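Local coordinates for protein lectin (PDB 4HR6) that probably binds carbohydrate as a lectin, being a nontoxic three-chain homologue of the type II ribosome-inactivating proteins, at residues B[112-126]-B[139-153]. Numbering follows the deposited sequence.
Sequences QMVLEASKFRFIEQS and PDLAIVSLEDNWSEI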
ATOM      1  N   GLN B 112     -18.445   2.041  -4.612  1.00 26.46           N
ATOM      2  CA  GLN B 112     -17.180   2.715  -4.348  1.00 27.77           C
ATOM      3  C   GLN B 112     -16.982   3.025  -2.877  1.00 26.61           C
ATOM      4  O   GLN B 112     -15.923   2.762  -2.326  1.00 26.97           O
ATOM      5  CB  GLN B 112     -17.060   3.965  -5.187  1.00 27.60           C
ATOM      6  CG  GLN B 112     -16.870   3.643  -6.648  1.00 28.21           C
ATOM      7  CD  GLN B 112     -16.628   4.875  -7.459  1.00 29.52           C
ATOM      8  OE1 GLN B 112     -17.562   5.593  -7.821  1.00 31.92           O
ATOM      9  NE2 GLN B 112     -15.372   5.133  -7.754  1.00 28.60           N
ATOM     10  N   MET B 113     -18.019   3.544  -2.233  1.00 28.09           N
ATOM     11  CA  MET B 113     -17.913   3.989  -0.854  1.00 26.33           C
ATOM     12  C   MET B 113     -17.903   2.852   0.147  1.00 28.87           C
ATOM     13  O   MET B 113     -17.494   3.058   1.299  1.00 27.68           O
ATOM     14  CB  MET B 113     -19.032   4.947  -0.515  1.00 27.02           C
ATOM     15  CG  MET B 113     -18.877   6.302  -1.168  1.00 27.77           C
ATOM     16  SD  MET B 113     -20.180   7.473  -0.731  1.00 28.52           S
ATOM     17  CE  MET B 113     -19.782   7.804   0.990  1.00 29.45           C
ATOM     18  N   VAL B 114     -18.310   1.648  -0.270  1.00 27.92           N
ATOM     19  CA  VAL B 114     -18.313   0.503   0.640  1.00 28.49           C
ATOM     20  C   VAL B 114     -17.302  -0.571   0.219  1.00 29.60           C
ATOM     21  O   VAL B 114     -16.404  -0.928   0.989  1.00 29.10           O
ATOM     22  CB  VAL B 114     -19.724  -0.115   0.748  1.00 31.57           C
ATOM     23  CG1 VAL B 114     -19.689  -1.344   1.629  1.00 33.89           C
ATOM     24  CG2 VAL B 114     -20.704   0.904   1.316  1.00 33.17           C
ATOM     25  N   LEU B 115     -17.419  -1.080  -1.007  1.00 30.47           N
ATOM     26  CA  LEU B 115     -16.590  -2.197  -1.397  1.00 29.96           C
ATOM     27  C   LEU B 115     -15.193  -1.731  -1.772  1.00 28.59           C
ATOM     28  O   LEU B 115     -14.220  -2.325  -1.355  1.00 26.80           O
ATOM     29  CB  LEU B 115     -17.218  -2.993  -2.545  1.00 32.91           C
ATOM     30  CG  LEU B 115     -18.573  -3.647  -2.295  1.00 35.52           C
ATOM     31  CD1 LEU B 115     -19.011  -4.439  -3.527  1.00 38.20           C
ATOM     32  CD2 LEU B 115     -18.493  -4.559  -1.089  1.00 37.93           C
ATOM     33  N   GLU B 116     -15.087  -0.679  -2.572  1.00 28.58           N
ATOM     34  CA  GLU B 116     -13.779  -0.236  -3.028  1.00 27.46           C
ATOM     35  C   GLU B 116     -12.968   0.380  -1.875  1.00 27.47           C
ATOM     36  O   GLU B 116     -11.747   0.214  -1.795  1.00 25.83           O
ATOM     37  CB  GLU B 116     -13.931   0.716  -4.209  1.00 29.08           C
ATOM     38  CG  GLU B 116     -14.693   0.136  -5.399  1.00 29.51           C
ATOM     39  CD  GLU B 116     -14.051  -1.106  -5.945  1.00 29.66           C
ATOM     40  OE1 GLU B 116     -12.937  -0.994  -6.476  1.00 31.83           O
ATOM     41  OE2 GLU B 116     -14.637  -2.208  -5.820  1.00 31.60           O
ATOM     42  N   ALA B 117     -13.657   1.059  -0.962  1.00 27.66           N
ATOM     43  CA  ALA B 117     -13.011   1.556   0.249  1.00 28.68           C
ATOM     44  C   ALA B 117     -12.479   0.423   1.106  1.00 30.95           C
ATOM     45  O   ALA B 117     -11.456   0.598   1.768  1.00 30.55           O
ATOM     46  CB  ALA B 117     -13.967   2.392   1.056  1.00 28.11           C
ATOM     47  N   SER B 118     -13.179  -0.722   1.128  1.00 28.51           N
ATOM     48  CA  SER B 118     -12.706  -1.859   1.909  1.00 28.34           C
ATOM     49  C   SER B 118     -11.419  -2.443   1.326  1.00 28.27           C
ATOM     50  O   SER B 118     -10.616  -3.018   2.042  1.00 27.75           O
ATOM     51  CB  SER B 118     -13.772  -2.951   1.993  1.00 29.78           C
ATOM     52  OG  SER B 118     -14.926  -2.484   2.693  1.00 32.15           O
ATOM     53  N   LYS B 119     -11.242  -2.318   0.015  1.00 28.90           N
ATOM     54  CA  LYS B 119     -10.096  -2.913  -0.661  1.00 28.26           C
ATOM     55  C   LYS B 119      -8.826  -2.080  -0.469  1.00 29.92           C
ATOM     56  O   LYS B 119      -7.716  -2.636  -0.446  1.00 30.62           O
ATOM     57  CB  LYS B 119     -10.379  -3.028  -2.153  1.00 27.61           C
ATOM     58  CG  LYS B 119     -11.488  -3.990  -2.542  1.00 27.47           C
ATOM     59  CD  LYS B 119     -11.781  -3.859  -4.032  1.00 26.45           C
ATOM     60  CE  LYS B 119     -12.822  -4.844  -4.504  1.00 26.04           C
ATOM     61  NZ  LYS B 119     -13.172  -4.581  -5.922  1.00 27.95           N
ATOM     62  N   PHE B 120      -8.994  -0.754  -0.384  1.00 28.31           N
ATOM     63  CA  PHE B 120      -7.884   0.191  -0.414  1.00 29.07           C
ATOM     64  C   PHE B 120      -7.986   1.248   0.705  1.00 30.58           C
ATOM     65  O   PHE B 120      -8.974   1.964   0.782  1.00 29.66           O
ATOM     66  CB  PHE B 120      -7.845   0.933  -1.743  1.00 29.81           C
ATOM     67  CG  PHE B 120      -7.587   0.056  -2.932  1.00 29.80           C
ATOM     68  CD1 PHE B 120      -6.301  -0.348  -3.246  1.00 30.23           C
ATOM     69  CD2 PHE B 120      -8.641  -0.370  -3.739  1.00 32.08           C
ATOM     70  CE1 PHE B 120      -6.058  -1.152  -4.347  1.00 31.03           C
ATOM     71  CE2 PHE B 120      -8.409  -1.179  -4.837  1.00 32.00           C
ATOM     72  CZ  PHE B 120      -7.112  -1.567  -5.145  1.00 31.83           C
ATOM     73  N   ARG B 121      -6.939   1.348   1.526  1.00 30.18           N
ATOM     74  CA  ARG B 121      -6.809   2.390   2.549  1.00 31.54           C
ATOM     75  C   ARG B 121      -6.896   3.799   1.964  1.00 29.57           C
ATOM     76  O   ARG B 121      -7.553   4.659   2.529  1.00 29.36           O
ATOM     77  CB  ARG B 121      -5.506   2.210   3.334  1.00 36.10           C
ATOM     78  CG  ARG B 121      -5.484   0.963   4.224  1.00 40.84           C
ATOM     79  CD  ARG B 121      -4.565   1.161   5.444  1.00 47.68           C
ATOM     80  NE  ARG B 121      -4.658   0.041   6.376  1.00 51.94           N
ATOM     81  CZ  ARG B 121      -3.960  -1.099   6.294  1.00 58.50           C
ATOM     82  NH1 ARG B 121      -3.068  -1.301   5.322  1.00 60.98           N
ATOM     83  NH2 ARG B 121      -4.146  -2.054   7.205  1.00 58.06           N
ATOM     84  N   PHE B 122      -6.320   4.018   0.791  1.00 29.72           N
ATOM     85  CA  PHE B 122      -6.380   5.328   0.146  1.00 31.04           C
ATOM     86  C   PHE B 122      -7.816   5.779  -0.143  1.00 32.42           C
ATOM     87  O   PHE B 122      -8.154   6.970  -0.003  1.00 29.62           O
ATOM     88  CB  PHE B 122      -5.564   5.318  -1.146  1.00 32.97           C
ATOM     89  CG  PHE B 122      -5.527   6.633  -1.838  1.00 34.20           C
ATOM     90  CD1 PHE B 122      -4.727   7.654  -1.357  1.00 37.56           C
ATOM     91  CD2 PHE B 122      -6.301   6.868  -2.954  1.00 36.48           C
ATOM     92  CE1 PHE B 122      -4.694   8.889  -1.989  1.00 35.96           C
ATOM     93  CE2 PHE B 122      -6.281   8.098  -3.589  1.00 37.37           C
ATOM     94  CZ  PHE B 122      -5.464   9.111  -3.109  1.00 37.44           C
ATOM     95  N   ILE B 123      -8.669   4.824  -0.517  1.00 30.69           N
ATOM     96  CA  ILE B 123     -10.057   5.138  -0.829  1.00 29.37           C
ATOM     97  C   ILE B 123     -10.847   5.290   0.460  1.00 27.33           C
ATOM     98  O   ILE B 123     -11.631   6.196   0.602  1.00 29.64           O
ATOM     99  CB  ILE B 123     -10.704   4.087  -1.773  1.00 27.95           C
ATOM    100  CG1 ILE B 123      -9.993   4.107  -3.117  1.00 27.22           C
ATOM    101  CG2 ILE B 123     -12.188   4.385  -1.985  1.00 28.60           C
ATOM    102  CD1 ILE B 123     -10.424   2.986  -4.045  1.00 28.94           C
ATOM    103  N   GLU B 124     -10.635   4.404   1.397  1.00 28.71           N
ATOM    104  CA  GLU B 124     -11.205   4.571   2.722  1.00 32.48           C
ATOM    105  C   GLU B 124     -10.942   5.986   3.283  1.00 33.29           C
ATOM    106  O   GLU B 124     -11.863   6.650   3.771  1.00 33.50           O
ATOM    107  CB  GLU B 124     -10.619   3.538   3.658  1.00 33.41           C
ATOM    108  CG  GLU B 124     -11.202   3.567   5.064  1.00 35.47           C
ATOM    109  CD  GLU B 124     -10.357   2.795   6.055  1.00 36.48           C
ATOM    110  OE1 GLU B 124     -10.795   2.636   7.219  1.00 41.99           O
ATOM    111  OE2 GLU B 124      -9.271   2.323   5.663  1.00 34.32           O
ATOM    112  N   GLN B 125      -9.686   6.424   3.211  1.00 33.96           N
ATOM    113  CA  GLN B 125      -9.286   7.714   3.763  1.00 33.33           C
ATOM    114  C   GLN B 125      -9.902   8.867   2.987  1.00 32.84           C
ATOM    115  O   GLN B 125     -10.349   9.830   3.581  1.00 32.17           O
ATOM    116  CB  GLN B 125      -7.755   7.865   3.835  1.00 33.92           C
ATOM    117  CG  GLN B 125      -7.290   9.102   4.621  1.00 35.47           C
ATOM    118  CD  GLN B 125      -7.795   9.112   6.056  1.00 33.63           C
ATOM    119  OE1 GLN B 125      -7.531   8.197   6.812  1.00 38.89           O
ATOM    120  NE2 GLN B 125      -8.549  10.136   6.422  1.00 37.18           N
ATOM    121  N   SER B 126      -9.948   8.773   1.664  1.00 33.35           N
ATOM    122  CA  SER B 126     -10.636   9.785   0.891  1.00 32.93           C
ATOM    123  C   SER B 126     -12.095   9.916   1.317  1.00 35.03           C
ATOM    124  O   SER B 126     -12.589  11.034   1.527  1.00 37.97           O
ATOM    125  CB  SER B 126     -10.552   9.491  -0.595  1.00 33.41           C
ATOM    126  OG  SER B 126      -9.206   9.385  -0.995  1.00 35.24           O
ATOM    127  N   PRO B 139     -13.919  11.378  -7.592  1.00 41.42           N
ATOM    128  CA  PRO B 139     -12.683  10.618  -7.720  1.00 41.16           C
ATOM    129  C   PRO B 139     -11.908  10.982  -8.962  1.00 40.52           C
ATOM    130  O   PRO B 139     -12.493  11.227 -10.013  1.00 41.59           O
ATOM    131  CB  PRO B 139     -13.149   9.162  -7.828  1.00 42.01           C
ATOM    132  CG  PRO B 139     -14.594   9.218  -8.125  1.00 43.34           C
ATOM    133  CD  PRO B 139     -15.110  10.513  -7.573  1.00 41.58           C
ATOM    134  N   ASP B 140     -10.595  11.004  -8.839  1.00 41.04           N
ATOM    135  CA  ASP B 140      -9.730  11.278  -9.969  1.00 44.86           C
ATOM    136  C   ASP B 140      -9.014   9.967 -10.332  1.00 41.32           C
ATOM    137  O   ASP B 140      -9.382   8.908  -9.846  1.00 35.97           O
ATOM    138  CB  ASP B 140      -8.746  12.388  -9.584  1.00 49.86           C
ATOM    139  CG  ASP B 140      -8.344  13.274 -10.774  1.00 58.48           C
ATOM    140  OD1 ASP B 140      -7.877  14.419 -10.523  1.00 60.71           O
ATOM    141  OD2 ASP B 140      -8.483  12.829 -11.945  1.00 59.58           O
ATOM    142  N   LEU B 141      -7.980  10.053 -11.157  1.00 39.07           N
ATOM    143  CA  LEU B 141      -7.259   8.881 -11.627  1.00 37.95           C
ATOM    144  C   LEU B 141      -6.565   8.083 -10.533  1.00 38.31           C
ATOM    145  O   LEU B 141      -6.335   6.879 -10.681  1.00 35.99           O
ATOM    146  CB  LEU B 141      -6.239   9.302 -12.689  1.00 39.51           C
ATOM    147  CG  LEU B 141      -6.880   9.743 -14.005  1.00 41.93           C
ATOM    148  CD1 LEU B 141      -5.856  10.371 -14.934  1.00 42.90           C
ATOM    149  CD2 LEU B 141      -7.533   8.545 -14.683  1.00 44.04           C
ATOM    150  N   ALA B 142      -6.213   8.744  -9.441  1.00 34.45           N
ATOM    151  CA  ALA B 142      -5.661   8.052  -8.297  1.00 34.66           C
ATOM    152  C   ALA B 142      -6.611   6.953  -7.810  1.00 34.59           C
ATOM    153  O   ALA B 142      -6.202   5.815  -7.642  1.00 38.05           O
ATOM    154  CB  ALA B 142      -5.358   9.039  -7.178  1.00 35.75           C
ATOM    155  N   ILE B 143      -7.873   7.305  -7.582  1.00 31.81           N
ATOM    156  CA  ILE B 143      -8.863   6.351  -7.122  1.00 31.70           C
ATOM    157  C   ILE B 143      -9.221   5.350  -8.235  1.00 31.56           C
ATOM    158  O   ILE B 143      -9.179   4.156  -8.024  1.00 29.49           O
ATOM    159  CB  ILE B 143     -10.109   7.073  -6.573  1.00 31.73           C
ATOM    160  CG1 ILE B 143      -9.725   7.761  -5.246  1.00 34.36           C
ATOM    161  CG2 ILE B 143     -11.266   6.103  -6.376  1.00 33.56           C
ATOM    162  CD1 ILE B 143     -10.827   8.459  -4.482  1.00 34.28           C
ATOM    163  N   VAL B 144      -9.541   5.850  -9.418  1.00 32.25           N
ATOM    164  CA  VAL B 144      -9.984   5.008 -10.520  1.00 33.11           C
ATOM    165  C   VAL B 144      -8.964   3.950 -10.913  1.00 32.79           C
ATOM    166  O   VAL B 144      -9.354   2.815 -11.192  1.00 32.35           O
ATOM    167  CB  VAL B 144     -10.397   5.861 -11.728  1.00 35.50           C
ATOM    168  CG1 VAL B 144     -10.490   5.032 -12.997  1.00 38.58           C
ATOM    169  CG2 VAL B 144     -11.739   6.520 -11.445  1.00 37.67           C
ATOM    170  N   SER B 145      -7.678   4.305 -10.933  1.00 32.17           N
ATOM    171  CA  SER B 145      -6.617   3.361 -11.311  1.00 32.62           C
ATOM    172  C   SER B 145      -6.457   2.227 -10.286  1.00 32.51           C
ATOM    173  O   SER B 145      -6.119   1.104 -10.642  1.00 33.47           O
ATOM    174  CB  SER B 145      -5.276   4.084 -11.551  1.00 32.46           C
ATOM    175  OG  SER B 145      -4.749   4.655 -10.371  1.00 33.68           O
ATOM    176  N   LEU B 146      -6.727   2.513  -9.018  1.00 29.57           N
ATOM    177  CA  LEU B 146      -6.751   1.474  -8.005  1.00 27.16           C
ATOM    178  C   LEU B 146      -7.931   0.526  -8.244  1.00 27.43           C
ATOM    179  O   LEU B 146      -7.765  -0.687  -8.227  1.00 27.00           O
ATOM    180  CB  LEU B 146      -6.863   2.078  -6.613  1.00 28.64           C
ATOM    181  CG  LEU B 146      -5.680   2.899  -6.103  1.00 27.93           C
ATOM    182  CD1 LEU B 146      -6.052   3.554  -4.771  1.00 29.09           C
ATOM    183  CD2 LEU B 146      -4.455   2.027  -5.941  1.00 26.70           C
ATOM    184  N   GLU B 147      -9.115   1.085  -8.484  1.00 27.10           N
ATOM    185  CA  GLU B 147     -10.313   0.266  -8.705  1.00 28.64           C
ATOM    186  C   GLU B 147     -10.132  -0.674  -9.899  1.00 28.72           C
ATOM    187  O   GLU B 147     -10.388  -1.872  -9.804  1.00 27.40           O
ATOM    188  CB  GLU B 147     -11.539   1.152  -8.918  1.00 28.77           C
ATOM    189  CG  GLU B 147     -11.982   1.899  -7.659  1.00 27.97           C
ATOM    190  CD  GLU B 147     -13.086   2.907  -7.926  1.00 28.59           C
ATOM    191  OE1 GLU B 147     -13.550   3.009  -9.071  1.00 31.53           O
ATOM    192  OE2 GLU B 147     -13.494   3.622  -7.001  1.00 27.90           O
ATOM    193  N   ASP B 148      -9.670  -0.117 -11.004  1.00 29.77           N
ATOM    194  CA  ASP B 148      -9.511  -0.862 -12.234  1.00 33.31           C
ATOM    195  C   ASP B 148      -8.387  -1.915 -12.186  1.00 33.74           C
ATOM    196  O   ASP B 148      -8.417  -2.874 -12.956  1.00 33.61           O
ATOM    197  CB  ASP B 148      -9.274   0.099 -13.402  1.00 34.74           C
ATOM    198  CG  ASP B 148     -10.510   0.919 -13.759  1.00 37.73           C
ATOM    199  OD1 ASP B 148     -11.631   0.609 -13.308  1.00 38.14           O
ATOM    200  OD2 ASP B 148     -10.349   1.890 -14.508  1.00 40.37           O
ATOM    201  N   ASN B 149      -7.404  -1.749 -11.303  1.00 31.94           N
ATOM    202  CA  ASN B 149      -6.255  -2.684 -11.240  1.00 28.37           C
ATOM    203  C   ASN B 149      -6.226  -3.638 -10.066  1.00 27.59           C
ATOM    204  O   ASN B 149      -5.259  -4.373  -9.905  1.00 28.15           O
ATOM    205  CB  ASN B 149      -4.949  -1.891 -11.255  1.00 31.03           C
ATOM    206  CG  ASN B 149      -4.625  -1.349 -12.624  1.00 30.75           C
ATOM    207  OD1 ASN B 149      -4.322  -2.101 -13.527  1.00 34.69           O
ATOM    208  ND2 ASN B 149      -4.717  -0.060 -12.790  1.00 33.26           N
ATOM    209  N   TRP B 150      -7.270  -3.647  -9.234  1.00 27.58           N
ATOM    210  CA  TRP B 150      -7.259  -4.468  -8.014  1.00 28.12           C
ATOM    211  C   TRP B 150      -7.010  -5.949  -8.265  1.00 28.92           C
ATOM    212  O   TRP B 150      -6.277  -6.606  -7.520  1.00 31.21           O
ATOM    213  CB  TRP B 150      -8.586  -4.317  -7.282  1.00 27.58           C
ATOM    214  CG  TRP B 150      -8.708  -5.150  -6.091  1.00 26.66           C
ATOM    215  CD1 TRP B 150      -7.998  -5.030  -4.944  1.00 27.99           C
ATOM    216  CD2 TRP B 150      -9.633  -6.227  -5.881  1.00 26.83           C
ATOM    217  NE1 TRP B 150      -8.412  -5.971  -4.026  1.00 27.20           N
ATOM    218  CE2 TRP B 150      -9.406  -6.725  -4.580  1.00 26.37           C
ATOM    219  CE3 TRP B 150     -10.617  -6.829  -6.674  1.00 28.01           C
ATOM    220  CZ2 TRP B 150     -10.128  -7.793  -4.043  1.00 28.66           C
ATOM    221  CZ3 TRP B 150     -11.341  -7.891  -6.144  1.00 29.24           C
ATOM    222  CH2 TRP B 150     -11.100  -8.355  -4.832  1.00 30.08           C
ATOM    223  N   SER B 151      -7.666  -6.484  -9.290  1.00 28.51           N
ATOM    224  CA  SER B 151      -7.493  -7.881  -9.646  1.00 29.05           C
ATOM    225  C   SER B 151      -6.059  -8.185 -10.032  1.00 26.43           C
ATOM    226  O   SER B 151      -5.472  -9.145  -9.569  1.00 27.55           O
ATOM    227  CB  SER B 151      -8.408  -8.253 -10.818  1.00 30.67           C
ATOM    228  OG  SER B 151      -8.235  -9.625 -11.104  1.00 32.40           O
ATOM    229  N   GLU B 152      -5.522  -7.353 -10.902  1.00 29.38           N
ATOM    230  CA  GLU B 152      -4.161  -7.472 -11.395  1.00 31.43           C
ATOM    231  C   GLU B 152      -3.118  -7.271 -10.282  1.00 32.59           C
ATOM    232  O   GLU B 152      -2.124  -7.993 -10.241  1.00 32.90           O
ATOM    233  CB  GLU B 152      -3.965  -6.435 -12.491  1.00 32.83           C
ATOM    234  CG  GLU B 152      -2.644  -6.488 -13.222  1.00 37.17           C
ATOM    235  CD  GLU B 152      -2.404  -7.791 -13.973  1.00 38.92           C
ATOM    236  OE1 GLU B 152      -3.370  -8.493 -14.315  1.00 40.60           O
ATOM    237  OE2 GLU B 152      -1.224  -8.105 -14.223  1.00 44.97           O
ATOM    238  N   ILE B 153      -3.346  -6.295  -9.395  1.00 29.30           N
ATOM    239  CA  ILE B 153      -2.480  -6.089  -8.222  1.00 28.51           C
ATOM    240  C   ILE B 153      -2.512  -7.294  -7.327  1.00 26.91           C
ATOM    241  O   ILE B 153      -1.474  -7.756  -6.874  1.00 28.63           O
ATOM    242  CB  ILE B 153      -2.914  -4.864  -7.379  1.00 29.32           C
ATOM    243  CG1 ILE B 153      -2.566  -3.576  -8.104  1.00 30.54           C
ATOM    244  CG2 ILE B 153      -2.275  -4.854  -5.990  1.00 29.92           C
ATOM    245  CD1 ILE B 153      -3.264  -2.363  -7.526  1.00 31.90           C
TER
HETATM  246  O   HOH W   1     -11.709  -3.098  -7.850  1.00 28.02           O
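Q112 reaches E147 through a chain extended at chi2: NE2 points nearly straight (177°) at the syn lone pair of OE2, but the modelled 2.5 Å is shorter than such a hydrogen bond normally is, so the length is doubtful. A neutral amide suits this buried carboxylate, whose OE1 is also in a salt bridge with R78 NH1. One turn on, E116 lays its OE1 against E147 CG (3.3 Å), its carboxylate perpendicular to the other. Its OE2 forms a salt bridge with K119 NZ, and a water accepts from NZ and donates to E116 OE1 and the backbone O of E147. K119, extended beyond CG, spends its length on the W150 indole: CE sits 3.6 Å from the six-membered ring's centroid, NZ adding a cation-pi contact, while W150 NE1 bonds to L197 O. F120, in the break between two helices, offers a flat face to L146 CB (3.9 Å from the centroid). With CG anti to the backbone N (chi1 -178°), F122 brings CE2 against A142 CB and I143 CG1, and CD2 against L146 CD1; Y264 of another chain stacks on it. I123's terminal CD1 meets the I143 CG2 branch at 4.0 Å. S126 OG, satisfied by F122 O, packs beside I143 CD1. Such buried helix packing is consistent with the helical core of the ribosome-inactivating protein fold.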